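PDB 4GPV: putative cell adhesion protein from Bacteroides eggerthii, which is probably a FimA-like fimbrial subunit that takes part in building adhesive pili on the bacterial surface. Local coordinates for residues 11-23 with 71-83. Sequence-based numbering, arbitrary orientation.
Sequences NVPGEQAVLTIKL and NAAATITTGTTAA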
# COMPACT_ATOMS: atom_id res chain seq x y z
N ASN A 11 -3.11 28.70 21.94
CA ASN A 11 -4.30 27.91 21.64
C ASN A 11 -5.59 28.67 21.86
O ASN A 11 -6.67 28.07 21.83
CB ASN A 11 -4.29 26.64 22.49
CG ASN A 11 -3.37 25.59 21.91
OD1 ASN A 11 -3.25 25.46 20.70
ND2 ASN A 11 -2.73 24.82 22.77
N VAL A 12 -5.49 30.00 22.05
CA VAL A 12 -6.69 30.80 22.29
C VAL A 12 -7.41 31.07 20.94
O VAL A 12 -6.73 31.22 19.91
CB VAL A 12 -6.44 32.10 23.12
CG1 VAL A 12 -5.64 31.82 24.39
CG2 VAL A 12 -5.79 33.21 22.29
N PRO A 13 -8.75 31.10 20.90
CA PRO A 13 -9.43 31.33 19.62
C PRO A 13 -9.18 32.74 19.09
O PRO A 13 -9.04 33.69 19.88
CB PRO A 13 -10.91 31.12 19.94
CG PRO A 13 -11.03 31.31 21.39
CD PRO A 13 -9.73 30.89 21.99
N GLY A 14 -9.09 32.85 17.77
CA GLY A 14 -8.96 34.13 17.10
C GLY A 14 -10.34 34.62 16.72
O GLY A 14 -11.34 34.19 17.31
N GLU A 15 -10.41 35.52 15.74
CA GLU A 15 -11.68 36.05 15.25
C GLU A 15 -12.25 35.08 14.22
O GLU A 15 -11.48 34.34 13.60
CB GLU A 15 -11.48 37.44 14.63
CG GLU A 15 -12.69 38.35 14.80
CD GLU A 15 -12.65 39.70 14.11
OE1 GLU A 15 -11.73 39.96 13.31
OE2 GLU A 15 -13.57 40.51 14.37
N GLN A 16 -13.58 35.06 14.03
CA GLN A 16 -14.17 34.16 13.03
C GLN A 16 -13.48 34.34 11.69
O GLN A 16 -13.26 35.47 11.24
CB GLN A 16 -15.68 34.40 12.86
CG GLN A 16 -16.30 33.28 12.00
CD GLN A 16 -17.77 33.45 11.78
OE1 GLN A 16 -18.34 34.53 11.94
NE2 GLN A 16 -18.43 32.37 11.41
N ALA A 17 -13.14 33.23 11.07
CA ALA A 17 -12.48 33.24 9.79
C ALA A 17 -13.26 32.43 8.78
O ALA A 17 -14.13 31.62 9.15
CB ALA A 17 -11.08 32.67 9.94
N VAL A 18 -12.94 32.65 7.52
CA VAL A 18 -13.43 31.87 6.39
C VAL A 18 -12.21 31.25 5.75
O VAL A 18 -11.28 31.98 5.39
CB VAL A 18 -14.29 32.66 5.38
CG1 VAL A 18 -14.80 31.73 4.28
CG2 VAL A 18 -15.45 33.36 6.08
N LEU A 19 -12.18 29.93 5.67
CA LEU A 19 -11.08 29.18 5.07
C LEU A 19 -11.61 28.43 3.87
O LEU A 19 -12.63 27.74 3.97
CB LEU A 19 -10.50 28.19 6.10
CG LEU A 19 -9.57 28.72 7.17
CD1 LEU A 19 -10.29 28.93 8.47
CD2 LEU A 19 -8.43 27.72 7.42
N THR A 20 -10.94 28.59 2.73
CA THR A 20 -11.29 27.90 1.49
C THR A 20 -10.21 26.85 1.29
O THR A 20 -9.03 27.21 1.20
CB THR A 20 -11.44 28.88 0.32
OG1 THR A 20 -12.42 29.86 0.65
CG2 THR A 20 -11.83 28.19 -0.99
N ILE A 21 -10.60 25.57 1.29
CA ILE A 21 -9.66 24.47 1.15
C ILE A 21 -9.81 23.92 -0.25
O ILE A 21 -10.94 23.68 -0.69
CB ILE A 21 -9.85 23.36 2.23
CG1 ILE A 21 -10.06 23.92 3.66
CG2 ILE A 21 -8.71 22.28 2.16
CD1 ILE A 21 -8.82 24.54 4.41
N LYS A 22 -8.69 23.79 -0.95
CA LYS A 22 -8.62 23.20 -2.29
C LYS A 22 -7.78 21.93 -2.22
O LYS A 22 -6.69 21.95 -1.65
CB LYS A 22 -8.01 24.18 -3.32
CG LYS A 22 -8.90 25.34 -3.74
CD LYS A 22 -8.17 26.18 -4.79
CE LYS A 22 -8.97 27.35 -5.32
NZ LYS A 22 -8.22 28.09 -6.37
N LEU A 23 -8.29 20.84 -2.76
CA LEU A 23 -7.55 19.58 -2.78
C LEU A 23 -6.97 19.33 -4.14
O LEU A 23 -7.64 19.58 -5.15
CB LEU A 23 -8.40 18.38 -2.34
CG LEU A 23 -9.20 18.55 -1.04
CD1 LEU A 23 -10.06 17.34 -0.79
CD2 LEU A 23 -8.28 18.84 0.16
N ASN A 71 -15.72 15.71 -3.56
CA ASN A 71 -15.34 16.99 -4.18
C ASN A 71 -13.90 17.35 -3.79
O ASN A 71 -13.26 16.60 -3.02
CB ASN A 71 -16.33 18.12 -3.79
CG ASN A 71 -16.30 18.50 -2.33
OD1 ASN A 71 -15.33 19.06 -1.83
ND2 ASN A 71 -17.38 18.20 -1.62
N ALA A 72 -13.39 18.48 -4.30
CA ALA A 72 -12.01 18.91 -4.04
C ALA A 72 -11.96 20.36 -3.53
O ALA A 72 -10.92 21.01 -3.66
CB ALA A 72 -11.17 18.76 -5.30
N ALA A 73 -13.09 20.87 -2.97
CA ALA A 73 -13.18 22.23 -2.43
C ALA A 73 -14.14 22.31 -1.24
O ALA A 73 -15.25 21.82 -1.33
CB ALA A 73 -13.60 23.21 -3.52
N ALA A 74 -13.69 22.92 -0.12
CA ALA A 74 -14.52 23.11 1.08
C ALA A 74 -14.45 24.56 1.56
O ALA A 74 -13.39 25.17 1.47
CB ALA A 74 -14.06 22.18 2.20
N THR A 75 -15.58 25.11 2.04
CA THR A 75 -15.63 26.44 2.64
C THR A 75 -15.92 26.21 4.13
O THR A 75 -16.99 25.71 4.48
CB THR A 75 -16.66 27.34 1.93
OG1 THR A 75 -16.32 27.41 0.55
CG2 THR A 75 -16.70 28.76 2.51
N ILE A 76 -14.94 26.51 4.99
CA ILE A 76 -15.08 26.28 6.42
C ILE A 76 -15.28 27.62 7.11
O ILE A 76 -14.43 28.51 6.96
CB ILE A 76 -13.88 25.48 6.99
CG1 ILE A 76 -13.79 24.06 6.34
CG2 ILE A 76 -13.97 25.38 8.52
CD1 ILE A 76 -12.47 23.33 6.53
N THR A 77 -16.38 27.78 7.87
CA THR A 77 -16.63 29.06 8.55
C THR A 77 -16.70 28.92 10.08
O THR A 77 -16.95 29.90 10.77
CB THR A 77 -17.95 29.68 8.04
OG1 THR A 77 -19.03 28.83 8.45
CG2 THR A 77 -17.96 29.89 6.53
N THR A 78 -16.47 27.71 10.59
CA THR A 78 -16.55 27.45 12.03
C THR A 78 -15.23 27.68 12.77
O THR A 78 -15.20 27.59 14.00
CB THR A 78 -17.03 26.02 12.26
OG1 THR A 78 -16.24 25.16 11.44
CG2 THR A 78 -18.52 25.85 11.93
N GLY A 79 -14.17 27.94 12.02
CA GLY A 79 -12.83 28.17 12.55
C GLY A 79 -12.49 29.62 12.78
O GLY A 79 -13.33 30.52 12.64
N THR A 80 -11.24 29.87 13.16
CA THR A 80 -10.84 31.23 13.53
C THR A 80 -9.51 31.61 12.88
O THR A 80 -8.86 30.76 12.24
CB THR A 80 -10.72 31.37 15.07
OG1 THR A 80 -9.46 30.85 15.50
CG2 THR A 80 -11.89 30.74 15.87
N THR A 81 -9.08 32.86 13.12
CA THR A 81 -7.80 33.38 12.63
C THR A 81 -6.62 32.79 13.41
O THR A 81 -5.45 33.05 13.06
CB THR A 81 -7.79 34.90 12.66
OG1 THR A 81 -8.13 35.35 13.98
CG2 THR A 81 -8.71 35.49 11.62
N ALA A 82 -6.91 31.93 14.40
CA ALA A 82 -5.90 31.21 15.16
C ALA A 82 -5.45 29.93 14.44
O ALA A 82 -4.44 29.35 14.85
CB ALA A 82 -6.40 30.89 16.56
N ALA A 83 -6.16 29.48 13.37
CA ALA A 83 -5.75 28.28 12.62
C ALA A 83 -4.37 28.49 12.00
O ALA A 83 -4.13 29.53 11.37
CB ALA A 83 -6.77 27.94 11.53
O HOH W 1 -14.84 29.73 -0.40
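Strands 18-23 and 73-76 pair antiparallel at one end of the elongated chain, where 73-76 is an edge strand of the mixed beta sheet and strand 146-169 runs parallel along the other side of 18-23. L19 and I76 form a hydrogen-bonded pair, with I76 N to L19 O at 2.8 Å, and I21 with A74 forms the next. L19, I21, A74 and I76 point to the buried face, which Y66 of strand 66-68 helps to cover. CG1 of I21 lies 3.8 Å from CD1 of I76. On the other face, one water bridges T20 OG1 and T75 OG1 of a non-hydrogen-bonded pair, while V18 CG1 touches T75 CG2 at 3.9 Å. Between Q16 and L19 the register shifts by one residue; Q16 and T80 make a single bridge, with A17 N hydrogen-bonded to G79 O from above the carbonyl plane. T80 opens a type I turn; with chi1 at 81°, its OG1 sits between backbone N and carbonyl carbon and accepts from both G14 N (3.0 Å) and A82 N, the bond from A82 N closing an ST turn. A valine here would probably leave both amides without their acceptor and weaken the hold of the turn on G14. Next to it, T81 OG1 accepts from E15 N at 2.9 Å. Q16, its chain extended, reaches T77 O with NE2 at 2.9 Å, a nearly straight bond with T77 O in the plane of the Q16 side-chain amide.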